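PDB 4XJ6: VC0179-like protein from Escherichia coli, which is the bacterial homologue of cyclic GMP-AMP synthase, a nucleotidyltransferase that probably joins nucleoside triphosphates into a cyclic dinucleotide. Local coordinates for residues D94-D99 with E144-H149; R106-G111 with G133-M138; V140-P145 with S238-L243. All blocks are in the same frame, centred on the assembly; numbering follows the deposited sequence.

Contact 1 of 3, residues D94-D99 with E144-H149; sequences DEARDD and EPSIGH
Ala-96 and Asp-99, one turn apart on helix 94-102, lean on Ser-146 and Ile-147. These two belong to the loop that leads from the long strand 128-138 of the nucleotidyltransferase fold into helix 149-166. The backbones come close, with 5.2 Å between Ala-96 CA and Ile-147 CA. Take Ile-147 from its root. CB leaves alongside the helix, and the CG1 branch turns in toward it. CG1 is anti to the carbonyl carbon (chi1 -61°), which brings it to 3.7 Å from Ala-96 O and 4.1 Å from Ala-96 CB. CD1, anti to CA (chi2 177°), carries the branch onward: it too packs near Ala-96 O, and at 4.3 Å from Asp-99 CB it reaches the next turn of the helix. Met-138, near the end of the strand, packs against Ile-147, Ser-146 and Asp-99 together. Ala-96 CB meets Ser-146 mainly through the backbone, lying 3.9 Å from Ser-146 O. The polar ends are satisfied by a third party, the backbone of Thr-139 just after the strand: Thr-139 N donates to Asp-99 OD2, while Thr-139 O bonds Ser-146 OG. Immediately after Ile-147, Gly-148 takes the N-cap position of helix 149-166, so the contact lies just before that helix begins, beside helix 94-102. Although both side chains are tied to Thr-139, Asp-99 OD2 and Ser-146 OG merely sit near each other, 3.3 Å apart.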
loop_
_atom_site.group_PDB
_atom_site.type_symbol
_atom_site.label_atom_id
_atom_site.label_comp_id
_atom_site.label_asym_id
_atom_site.label_seq_id
_atom_site.Cartn_x
_atom_site.Cartn_y
_atom_site.Cartn_z
ATOM N N ASP A 94 16.651 30.003 3.749
ATOM C CA ASP A 94 15.530 30.941 3.741
ATOM C C ASP A 94 14.422 30.503 2.789
ATOM O O ASP A 94 13.245 30.532 3.142
ATOM C CB ASP A 94 16.008 32.346 3.363
ATOM C CG ASP A 94 16.764 33.031 4.487
ATOM O OD1 ASP A 94 16.304 32.956 5.646
ATOM O OD2 ASP A 94 17.819 33.642 4.212
ATOM N N GLU A 95 14.806 30.091 1.586
ATOM C CA GLU A 95 13.845 29.666 0.573
ATOM C C GLU A 95 13.075 28.430 1.033
ATOM O O GLU A 95 11.849 28.375 0.927
ATOM C CB GLU A 95 14.554 29.380 -0.753
ATOM C CG GLU A 95 15.359 30.549 -1.311
ATOM C CD GLU A 95 16.698 30.735 -0.621
ATOM O OE1 GLU A 95 16.999 29.972 0.323
ATOM O OE2 GLU A 95 17.450 31.646 -1.021
ATOM N N ALA A 96 13.802 27.442 1.544
ATOM C CA ALA A 96 13.183 26.229 2.064
ATOM C C ALA A 96 12.325 26.559 3.277
ATOM O O ALA A 96 11.236 26.007 3.444
ATOM C CB ALA A 96 14.240 25.197 2.423
ATOM N N ARG A 97 12.819 27.466 4.117
ATOM C CA ARG A 97 12.103 27.860 5.323
ATOM C C ARG A 97 10.799 28.569 4.970
ATOM O O ARG A 97 9.769 28.332 5.599
ATOM C CB ARG A 97 12.974 28.759 6.203
ATOM C CG ARG A 97 12.446 28.921 7.620
ATOM C CD ARG A 97 13.273 29.909 8.424
ATOM N NE ARG A 97 14.647 29.457 8.609
ATOM C CZ ARG A 97 15.031 28.624 9.571
ATOM N NH1 ARG A 97 14.142 28.146 10.434
ATOM N NH2 ARG A 97 16.304 28.263 9.669
ATOM N N ASP A 98 10.854 29.431 3.957
ATOM C CA ASP A 98 9.675 30.151 3.486
ATOM C C ASP A 98 8.583 29.186 3.044
ATOM O O ASP A 98 7.411 29.362 3.379
ATOM C CB ASP A 98 10.041 31.090 2.333
ATOM C CG ASP A 98 10.847 32.288 2.790
ATOM O OD1 ASP A 98 10.772 32.632 3.987
ATOM O OD2 ASP A 98 11.554 32.887 1.951
ATOM N N ASP A 99 8.977 28.162 2.292
ATOM C CA ASP A 99 8.043 27.142 1.834
ATOM C C ASP A 99 7.444 26.378 3.010
ATOM O O ASP A 99 6.230 26.169 3.073
ATOM C CB ASP A 99 8.737 26.167 0.883
ATOM C CG ASP A 99 9.044 26.785 -0.466
ATOM O OD1 ASP A 99 8.341 27.735 -0.863
ATOM O OD2 ASP A 99 9.986 26.311 -1.136
ATOM N N GLU A 144 16.063 18.379 -7.371
ATOM C CA GLU A 144 15.502 17.867 -6.123
ATOM C C GLU A 144 14.539 18.860 -5.471
ATOM O O GLU A 144 14.509 20.032 -5.841
ATOM C CB GLU A 144 16.631 17.528 -5.145
ATOM C CG GLU A 144 17.486 18.720 -4.768
ATOM C CD GLU A 144 18.642 18.337 -3.872
ATOM O OE1 GLU A 144 18.806 17.130 -3.601
ATOM O OE2 GLU A 144 19.387 19.240 -3.438
ATOM N N PRO A 145 13.734 18.387 -4.503
ATOM C CA PRO A 145 12.930 19.293 -3.675
ATOM C C PRO A 145 13.812 20.237 -2.858
ATOM O O PRO A 145 14.980 19.923 -2.624
ATOM C CB PRO A 145 12.153 18.337 -2.764
ATOM C CG PRO A 145 12.074 17.072 -3.539
ATOM C CD PRO A 145 13.365 16.976 -4.288
ATOM N N SER A 146 13.268 21.376 -2.441
ATOM C CA SER A 146 14.054 22.364 -1.706
ATOM C C SER A 146 14.248 21.956 -0.248
ATOM O O SER A 146 15.344 22.077 0.299
ATOM C CB SER A 146 13.391 23.741 -1.782
ATOM O OG SER A 146 12.133 23.744 -1.125
ATOM N N ILE A 147 13.178 21.476 0.375
ATOM C CA ILE A 147 13.226 21.044 1.767
ATOM C C ILE A 147 13.871 19.661 1.894
ATOM O O ILE A 147 13.542 18.741 1.143
ATOM C CB ILE A 147 11.813 21.025 2.392
ATOM C CG1 ILE A 147 11.206 22.431 2.362
ATOM C CG2 ILE A 147 11.856 20.481 3.812
ATOM C CD1 ILE A 147 9.791 22.508 2.897
ATOM N N GLY A 148 14.798 19.532 2.838
ATOM C CA GLY A 148 15.518 18.287 3.048
ATOM C C GLY A 148 14.614 17.107 3.343
ATOM O O GLY A 148 13.587 17.251 4.011
ATOM N N HIS A 149 14.998 15.933 2.846
ATOM C CA HIS A 149 14.174 14.739 2.989
ATOM C C HIS A 149 14.172 14.223 4.425
ATOM O O HIS A 149 13.162 13.711 4.902
ATOM C CB HIS A 149 14.653 13.638 2.036
ATOM C CG HIS A 149 15.906 12.950 2.484
ATOM N ND1 HIS A 149 15.944 11.609 2.806
ATOM C CD2 HIS A 149 17.164 13.416 2.670
ATOM C CE1 HIS A 149 17.171 11.279 3.165
ATOM N NE2 HIS A 149 17.931 12.357 3.093
#

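Contact 2 of 3, residues R106-G111 with G133-M138. With GH3 (3'-deoxy-guanosine-5'-triphosphate), chain D; GH3 (3'-deoxy-guanosine-5'-triphosphate), chain E.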
loop_
_atom_site.group_PDB
_atom_site.type_symbol
_atom_site.label_atom_id
_atom_site.label_comp_id
_atom_site.label_asym_id
_atom_site.label_seq_id
_atom_site.Cartn_x
_atom_site.Cartn_y
_atom_site.Cartn_z
ATOM N N ARG A 106 -0.496 18.084 2.853
ATOM C CA ARG A 106 -1.746 17.535 2.342
ATOM C C ARG A 106 -1.729 16.018 2.485
ATOM O O ARG A 106 -0.664 15.412 2.593
ATOM C CB ARG A 106 -1.968 17.935 0.883
ATOM C CG ARG A 106 -2.953 19.080 0.685
ATOM C CD ARG A 106 -2.377 20.412 1.151
ATOM N NE ARG A 106 -3.297 21.516 0.888
ATOM C CZ ARG A 106 -2.997 22.799 1.061
ATOM N NH1 ARG A 106 -1.792 23.155 1.496
ATOM N NH2 ARG A 106 -3.899 23.734 0.796
ATOM N N PHE A 107 -2.909 15.408 2.495
ATOM C CA PHE A 107 -3.015 13.963 2.665
ATOM C C PHE A 107 -3.917 13.345 1.604
ATOM O O PHE A 107 -5.056 13.771 1.419
ATOM C CB PHE A 107 -3.540 13.622 4.061
ATOM C CG PHE A 107 -2.739 14.230 5.175
ATOM C CD1 PHE A 107 -1.605 13.597 5.656
ATOM C CD2 PHE A 107 -3.122 15.432 5.744
ATOM C CE1 PHE A 107 -0.868 14.153 6.680
ATOM C CE2 PHE A 107 -2.388 15.992 6.771
ATOM C CZ PHE A 107 -1.261 15.351 7.240
ATOM N N TRP A 108 -3.390 12.346 0.903
ATOM C CA TRP A 108 -4.151 11.625 -0.109
ATOM C C TRP A 108 -3.822 10.141 -0.057
ATOM O O TRP A 108 -2.654 9.752 -0.078
ATOM C CB TRP A 108 -3.874 12.183 -1.509
ATOM C CG TRP A 108 -4.401 13.572 -1.713
ATOM C CD1 TRP A 108 -5.701 13.973 -1.625
ATOM C CD2 TRP A 108 -3.642 14.741 -2.051
ATOM N NE1 TRP A 108 -5.799 15.320 -1.880
ATOM C CE2 TRP A 108 -4.547 15.816 -2.144
ATOM C CE3 TRP A 108 -2.282 14.986 -2.282
ATOM C CZ2 TRP A 108 -4.145 17.110 -2.458
ATOM C CZ3 TRP A 108 -1.883 16.274 -2.592
ATOM C CH2 TRP A 108 -2.813 17.320 -2.678
ATOM N N THR A 109 -4.860 9.317 0.011
ATOM C CA THR A 109 -4.693 7.872 0.075
ATOM C C THR A 109 -4.360 7.287 -1.297
ATOM O O THR A 109 -4.978 7.635 -2.304
ATOM C CB THR A 109 -5.960 7.190 0.630
ATOM O OG1 THR A 109 -6.295 7.767 1.897
ATOM C CG2 THR A 109 -5.737 5.699 0.805
ATOM N N GLN A 110 -3.367 6.404 -1.329
ATOM C CA GLN A 110 -3.041 5.660 -2.538
ATOM C C GLN A 110 -3.321 4.181 -2.288
ATOM O O GLN A 110 -3.672 3.792 -1.177
ATOM C CB GLN A 110 -1.580 5.884 -2.936
ATOM C CG GLN A 110 -0.587 5.201 -2.016
ATOM C CD GLN A 110 0.808 5.776 -2.117
ATOM O OE1 GLN A 110 1.016 6.972 -1.909
ATOM N NE2 GLN A 110 1.777 4.925 -2.431
ATOM N N GLY A 111 -3.184 3.356 -3.319
ATOM C CA GLY A 111 -3.318 1.923 -3.142
ATOM C C GLY A 111 -4.743 1.405 -3.080
ATOM O O GLY A 111 -5.680 2.071 -3.523
ATOM N N GLY A 133 -0.566 8.866 2.032
ATOM C CA GLY A 133 0.640 9.653 1.858
ATOM C C GLY A 133 0.530 11.069 2.384
ATOM O O GLY A 133 -0.540 11.676 2.351
ATOM N N THR A 134 1.647 11.592 2.878
ATOM C CA THR A 134 1.729 12.985 3.304
ATOM C C THR A 134 2.476 13.799 2.250
ATOM O O THR A 134 3.600 13.463 1.877
ATOM C CB THR A 134 2.432 13.120 4.663
ATOM O OG1 THR A 134 1.729 12.338 5.636
ATOM C CG2 THR A 134 2.481 14.579 5.106
ATOM N N TYR A 135 1.843 14.864 1.771
ATOM C CA TYR A 135 2.411 15.679 0.704
ATOM C C TYR A 135 2.750 17.083 1.194
ATOM O O TYR A 135 1.903 17.769 1.765
ATOM C CB TYR A 135 1.441 15.767 -0.475
ATOM C CG TYR A 135 1.159 14.454 -1.170
ATOM C CD1 TYR A 135 0.348 13.489 -0.583
ATOM C CD2 TYR A 135 1.679 14.191 -2.429
ATOM C CE1 TYR A 135 0.083 12.295 -1.221
ATOM C CE2 TYR A 135 1.419 13.000 -3.076
ATOM C CZ TYR A 135 0.619 12.057 -2.469
ATOM O OH TYR A 135 0.355 10.869 -3.107
ATOM N N MET A 136 3.984 17.514 0.961
ATOM C CA MET A 136 4.390 18.861 1.343
ATOM C C MET A 136 4.636 19.731 0.116
ATOM O O MET A 136 5.575 19.490 -0.641
ATOM C CB MET A 136 5.650 18.825 2.209
ATOM C CG MET A 136 6.079 20.190 2.729
ATOM S SD MET A 136 4.821 20.960 3.766
ATOM C CE MET A 136 5.553 22.567 4.060
ATOM N N PRO A 137 3.784 20.745 -0.087
ATOM C CA PRO A 137 3.985 21.736 -1.148
ATOM C C PRO A 137 5.248 22.563 -0.910
ATOM O O PRO A 137 5.443 23.095 0.182
ATOM C CB PRO A 137 2.729 22.611 -1.059
ATOM C CG PRO A 137 1.725 21.775 -0.337
ATOM C CD PRO A 137 2.519 20.959 0.631
ATOM N N MET A 138 6.095 22.667 -1.927
ATOM C CA MET A 138 7.353 23.380 -1.788
ATOM C C MET A 138 7.938 23.695 -3.151
ATOM O O MET A 138 7.456 23.203 -4.170
ATOM C CB MET A 138 8.354 22.553 -0.980
ATOM C CG MET A 138 8.872 21.338 -1.733
ATOM S SD MET A 138 9.984 20.310 -0.759
ATOM C CE MET A 138 8.864 19.690 0.492
HETATM P PG GH3 D . -2.878 -4.064 -0.657
HETATM O O1G GH3 D . -2.239 -5.429 -0.596
HETATM O O2G GH3 D . -2.137 -3.087 0.221
HETATM O O3G GH3 D . -4.305 -4.157 -0.176
HETATM O O3B GH3 D . -2.846 -3.581 -2.194
HETATM P PB GH3 D . -2.222 -2.163 -2.648
HETATM O O1B GH3 D . -2.823 -1.756 -3.970
HETATM O O2B GH3 D . -2.496 -1.074 -1.641
HETATM O O3A GH3 D . -0.645 -2.448 -2.839
HETATM P PA GH3 D . 0.486 -1.802 -1.895
HETATM O O1A GH3 D . 1.678 -2.730 -1.852
HETATM O O2A GH3 D . -0.030 -1.521 -0.506
HETATM O "O5'" GH3 D . 0.906 -0.413 -2.592
HETATM C "C5'" GH3 D . 0.113 0.744 -2.459
HETATM C "C4'" GH3 D . 0.518 1.755 -3.522
HETATM O "O4'" GH3 D . 1.920 1.927 -3.493
HETATM C "C3'" GH3 D . 0.165 1.325 -4.934
HETATM C "C2'" GH3 D . 1.285 1.914 -5.764
HETATM O "O2'" GH3 D . 0.890 3.164 -6.282
HETATM C "C1'" GH3 D . 2.439 2.106 -4.795
HETATM N N9 GH3 D . 3.437 1.055 -5.035
HETATM C C8 GH3 D . 3.629 -0.048 -4.245
HETATM N N7 GH3 D . 4.634 -0.790 -4.769
HETATM C C5 GH3 D . 5.089 -0.162 -5.881
HETATM C C6 GH3 D . 6.093 -0.475 -6.787
HETATM O O6 GH3 D . 6.757 -1.499 -6.640
HETATM N N1 GH3 D . 6.341 0.366 -7.850
HETATM C C2 GH3 D . 5.596 1.514 -8.011
HETATM N N2 GH3 D . 5.841 2.324 -9.040
HETATM N N3 GH3 D . 4.599 1.820 -7.107
HETATM C C4 GH3 D . 4.346 0.999 -6.059
HETATM O O3A GH3 E . 6.466 -2.738 2.055
HETATM P PA GH3 E . 7.239 -1.703 1.095
HETATM O O1A GH3 E . 7.276 -2.272 -0.303
HETATM O O2A GH3 E . 8.628 -1.384 1.599
HETATM O "O5'" GH3 E . 6.298 -0.396 1.102
HETATM C "C5'" GH3 E . 4.939 -0.496 1.466
HETATM C "C4'" GH3 E . 4.248 0.825 1.171
HETATM O "O4'" GH3 E . 5.170 1.718 0.586
HETATM C "C3'" GH3 E . 3.095 0.712 0.187
HETATM C "C2'" GH3 E . 3.134 2.038 -0.558
HETATM O "O2'" GH3 E . 2.228 2.949 0.020
HETATM C "C1'" GH3 E . 4.549 2.558 -0.373
HETATM N N9 GH3 E . 5.295 2.369 -1.625
HETATM C C8 GH3 E . 6.063 1.265 -1.895
HETATM N N7 GH3 E . 6.613 1.419 -3.116
HETATM C C5 GH3 E . 6.218 2.609 -3.620
HETATM C C6 GH3 E . 6.503 3.235 -4.824
HETATM O O6 GH3 E . 7.237 2.682 -5.642
HETATM N N1 GH3 E . 5.959 4.470 -5.097
HETATM C C2 GH3 E . 5.136 5.074 -4.169
HETATM N N2 GH3 E . 4.616 6.270 -4.443
HETATM N N3 GH3 E . 4.857 4.442 -2.968
HETATM C C4 GH3 E . 5.389 3.226 -2.695
HETATM O O HOH W 1 -0.679 8.979 -1.703
#
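Trp-108 O is gripped by two donors: Gly-133 N, 3.1 Å away across the sheet and well above the carbonyl plane, and a water at 2.7 Å. The same water donates its other hydrogen to Gln-110 OE1 at 2.6 Å and lies 2.6 Å from Tyr-135 OH, in the plane of the tyrosine ring. It thus joins a backbone carbonyl of strand 106-110, a tyrosine and a pocket glutamine. Gln-110 OE1 has a second partner in Tyr-195 OH, which helps fix the rotation of the amide and leaves NE2 facing the nucleotides. NE2 donates to O4' of the chain D 3'-deoxy-GTP (3.2 Å) and also lies close to N3 of the guanine in chain E. Behind the pocket the two strands run antiparallel in the sheet of the nucleotidyltransferase domain. Arg-106 and Tyr-135 form a hydrogen-bonded pair with two nearly straight bonds, Trp-108 and Gly-133 a second such pair, and Phe-107 with Thr-134 is the non-hydrogen-bonded pair between them. Trp-108 and Tyr-135 share one face of the sheet in a T-shaped stack: Trp-108 CE3 stands 3.5 Å above the tyrosine ring, toward its rim, with planes 64° apart and the centroids of the six-membered indole ring and the tyrosine ring 5.0 Å apart. Arg-106 CB lies over a face of the indole in turn. On the face that bears Phe-107 and Thr-134, the two side chains run side by side, and Thr-134 OG1 sits at the ring edge, 3.3 Å from Phe-107 CE1. Helix 24-57 covers Phe-107 on that side. On the other, Tyr-135 touches Pro-257 of helix 257-271 and stacks on Tyr-195, whose strand, 188-198, runs parallel to 128-138 and continues the sheet.

Contact 3 of 3, residues V140-P145 with S238-L243; sequences VFESEP and SDKVNL. With GH3 (3'-deoxy-guanosine-5'-triphosphate), chain E.
Lys-240 reaches the loop 140-145 by a bend at chi2 (-88°), which lays CD against Val-140 CG1 at 3.7 Å; beyond it the chain is extended, running antiparallel to the valine side chain, and brings NZ to Val-140 O and Glu-142. Glu-142 comes to meet it. Its CB points away from the 238-243 segment, but the turn at chi2 (-63°) swings CD back, and OE2 ends 3.2 Å from Lys-240 NZ in a salt bridge whose hydrogen bond is weak. The ammonium also donates to Val-140 O at 3.3 Å, approaching from about 40° above the carbonyl plane. One charge therefore holds both a backbone oxygen and an acid of the same loop. This end is at the surface, and since Glu-142 touches a crystal neighbour, its exact pose may owe something to the lattice. The deeper half is van der Waals packing of a proline and a valine on an asparagine. Pro-145 CG rests 3.8 Å from Asn-242 CB, its ring set at a slant to the asparagine side chain, and Asn-242 ND2 lies 3.9 Å from Val-140 CG1. That amide is steadied from its own segment by a weak bond from Asn-242 ND2 to Lys-240 O, 2.9 Å long. The next residue, Leu-243, belongs to the nucleotide pocket: its CD2 lies 3.7 Å from C2 of the guanine of the chain E 3'-deoxy-GTP. In the fold, strand 242-244 is held between two antiparallel neighbours, Asn-242 bonding to Ala-196 of strand 188-198 and Leu-243 to Ser-253 of strand 252-254, while Trp-252 packs against both Pro-145 and Asn-242.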
loop_
_atom_site.group_PDB
_atom_site.type_symbol
_atom_site.label_atom_id
_atom_site.label_comp_id
_atom_site.label_asym_id
_atom_site.label_seq_id
_atom_site.Cartn_x
_atom_site.Cartn_y
_atom_site.Cartn_z
ATOM N N VAL A 140 10.176 22.896 -5.955
ATOM C CA VAL A 140 10.822 21.680 -6.434
ATOM C C VAL A 140 11.668 21.983 -7.663
ATOM O O VAL A 140 11.148 22.225 -8.753
ATOM C CB VAL A 140 9.799 20.575 -6.768
ATOM C CG1 VAL A 140 10.490 19.384 -7.432
ATOM C CG2 VAL A 140 9.058 20.144 -5.508
ATOM N N PHE A 141 12.981 21.973 -7.476
ATOM C CA PHE A 141 13.905 22.249 -8.564
ATOM C C PHE A 141 14.007 21.050 -9.500
ATOM O O PHE A 141 13.427 19.994 -9.236
ATOM C CB PHE A 141 15.282 22.614 -8.014
ATOM C CG PHE A 141 15.264 23.770 -7.053
ATOM C CD1 PHE A 141 15.036 25.061 -7.502
ATOM C CD2 PHE A 141 15.489 23.567 -5.701
ATOM C CE1 PHE A 141 15.025 26.126 -6.620
ATOM C CE2 PHE A 141 15.480 24.627 -4.814
ATOM C CZ PHE A 141 15.248 25.908 -5.273
ATOM N N GLU A 142 14.742 21.218 -10.595
ATOM C CA GLU A 142 14.912 20.153 -11.578
ATOM C C GLU A 142 15.685 18.982 -10.984
ATOM O O GLU A 142 15.499 17.833 -11.378
ATOM C CB GLU A 142 15.633 20.681 -12.822
ATOM C CG GLU A 142 14.900 21.794 -13.549
ATOM C CD GLU A 142 13.564 21.340 -14.091
ATOM O OE1 GLU A 142 13.490 20.204 -14.607
ATOM O OE2 GLU A 142 12.588 22.113 -13.996
ATOM N N SER A 143 16.550 19.290 -10.025
ATOM C CA SER A 143 17.402 18.283 -9.404
ATOM C C SER A 143 16.748 17.599 -8.204
ATOM O O SER A 143 16.870 16.385 -8.038
ATOM C CB SER A 143 18.727 18.913 -8.971
ATOM O OG SER A 143 18.513 19.912 -7.992
ATOM N N GLU A 144 16.063 18.379 -7.371
ATOM C CA GLU A 144 15.502 17.867 -6.123
ATOM C C GLU A 144 14.539 18.860 -5.471
ATOM O O GLU A 144 14.509 20.032 -5.841
ATOM C CB GLU A 144 16.631 17.528 -5.145
ATOM C CG GLU A 144 17.486 18.720 -4.768
ATOM C CD GLU A 144 18.642 18.337 -3.872
ATOM O OE1 GLU A 144 18.806 17.130 -3.601
ATOM O OE2 GLU A 144 19.387 19.240 -3.438
ATOM N N PRO A 145 13.734 18.387 -4.503
ATOM C CA PRO A 145 12.930 19.293 -3.675
ATOM C C PRO A 145 13.812 20.237 -2.858
ATOM O O PRO A 145 14.980 19.923 -2.624
ATOM C CB PRO A 145 12.153 18.337 -2.764
ATOM C CG PRO A 145 12.074 17.072 -3.539
ATOM C CD PRO A 145 13.365 16.976 -4.288
ATOM N N SER A 238 3.140 14.802 -12.526
ATOM C CA SER A 238 3.639 13.562 -11.938
ATOM C C SER A 238 5.161 13.467 -11.951
ATOM O O SER A 238 5.754 12.718 -11.175
ATOM C CB SER A 238 3.045 12.360 -12.673
ATOM O OG SER A 238 3.392 12.383 -14.044
ATOM N N ASP A 239 5.790 14.231 -12.838
ATOM C CA ASP A 239 7.242 14.218 -12.975
ATOM C C ASP A 239 7.921 14.996 -11.851
ATOM O O ASP A 239 9.148 15.095 -11.805
ATOM C CB ASP A 239 7.650 14.793 -14.332
ATOM C CG ASP A 239 7.074 16.174 -14.577
ATOM O OD1 ASP A 239 5.958 16.266 -15.134
ATOM O OD2 ASP A 239 7.735 17.170 -14.217
ATOM N N LYS A 240 7.118 15.541 -10.944
ATOM C CA LYS A 240 7.642 16.338 -9.846
ATOM C C LYS A 240 7.158 15.826 -8.494
ATOM O O LYS A 240 7.443 16.428 -7.458
ATOM C CB LYS A 240 7.245 17.801 -10.022
ATOM C CG LYS A 240 7.853 18.484 -11.235
ATOM C CD LYS A 240 9.207 19.091 -10.915
ATOM C CE LYS A 240 9.681 20.001 -12.037
ATOM N NZ LYS A 240 10.913 20.751 -11.661
ATOM N N VAL A 241 6.415 14.722 -8.510
ATOM C CA VAL A 241 5.976 14.084 -7.275
ATOM C C VAL A 241 7.109 13.232 -6.716
ATOM O O VAL A 241 7.308 12.092 -7.133
ATOM C CB VAL A 241 4.720 13.211 -7.488
ATOM C CG1 VAL A 241 4.278 12.592 -6.169
ATOM C CG2 VAL A 241 3.594 14.030 -8.097
ATOM N N ASN A 242 7.854 13.801 -5.773
ATOM C CA ASN A 242 9.037 13.146 -5.228
ATOM C C ASN A 242 8.770 12.367 -3.941
ATOM O O ASN A 242 8.268 12.915 -2.960
ATOM C CB ASN A 242 10.136 14.180 -4.985
ATOM C CG ASN A 242 10.820 14.616 -6.267
ATOM O OD1 ASN A 242 11.898 14.127 -6.604
ATOM N ND2 ASN A 242 10.189 15.530 -6.997
ATOM N N LEU A 243 9.115 11.083 -3.954
ATOM C CA LEU A 243 8.993 10.239 -2.771
ATOM C C LEU A 243 10.281 10.272 -1.954
ATOM O O LEU A 243 11.370 10.050 -2.485
ATOM C CB LEU A 243 8.661 8.800 -3.170
ATOM C CG LEU A 243 8.478 7.780 -2.046
ATOM C CD1 LEU A 243 7.319 8.196 -1.153
ATOM C CD2 LEU A 243 8.266 6.381 -2.617
HETATM O O3A GH3 E . 6.466 -2.738 2.055
HETATM P PA GH3 E . 7.239 -1.703 1.095
HETATM O O1A GH3 E . 7.276 -2.272 -0.303
HETATM O O2A GH3 E . 8.628 -1.384 1.599
HETATM O "O5'" GH3 E . 6.298 -0.396 1.102
HETATM C "C5'" GH3 E . 4.939 -0.496 1.466
HETATM C "C4'" GH3 E . 4.248 0.825 1.171
HETATM O "O4'" GH3 E . 5.170 1.718 0.586
HETATM C "C3'" GH3 E . 3.095 0.712 0.187
HETATM C "C2'" GH3 E . 3.134 2.038 -0.558
HETATM O "O2'" GH3 E . 2.228 2.949 0.020
HETATM C "C1'" GH3 E . 4.549 2.558 -0.373
HETATM N N9 GH3 E . 5.295 2.369 -1.625
HETATM C C8 GH3 E . 6.063 1.265 -1.895
HETATM N N7 GH3 E . 6.613 1.419 -3.116
HETATM C C5 GH3 E . 6.218 2.609 -3.620
HETATM C C6 GH3 E . 6.503 3.235 -4.824
HETATM O O6 GH3 E . 7.237 2.682 -5.642
HETATM N N1 GH3 E . 5.959 4.470 -5.097
HETATM C C2 GH3 E . 5.136 5.074 -4.169
HETATM N N2 GH3 E . 4.616 6.270 -4.443
HETATM N N3 GH3 E . 4.857 4.442 -2.968
HETATM C C4 GH3 E . 5.389 3.226 -2.695
#

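Strand 128-138 and the loop after it run through all three places. Contact 2 is the most central, lying in the sheet itself: it combines regular backbone pairing with an aromatic stack and a bridging water, and borders the nucleotides. Contact 1, about 17 Å away between centres, is also buried, but joins a helix to a loop by small apolar packing. Contact 3 is partly at the surface and relies on a lysine's charge, with proline-asparagine packing deeper in. Contacts 1 and 3 share Glu-144 and Pro-145, and Met-138 of contact 2 packs against Pro-145. Contacts 2 and 3 reach the same sheet and both touch the chain E nucleotide.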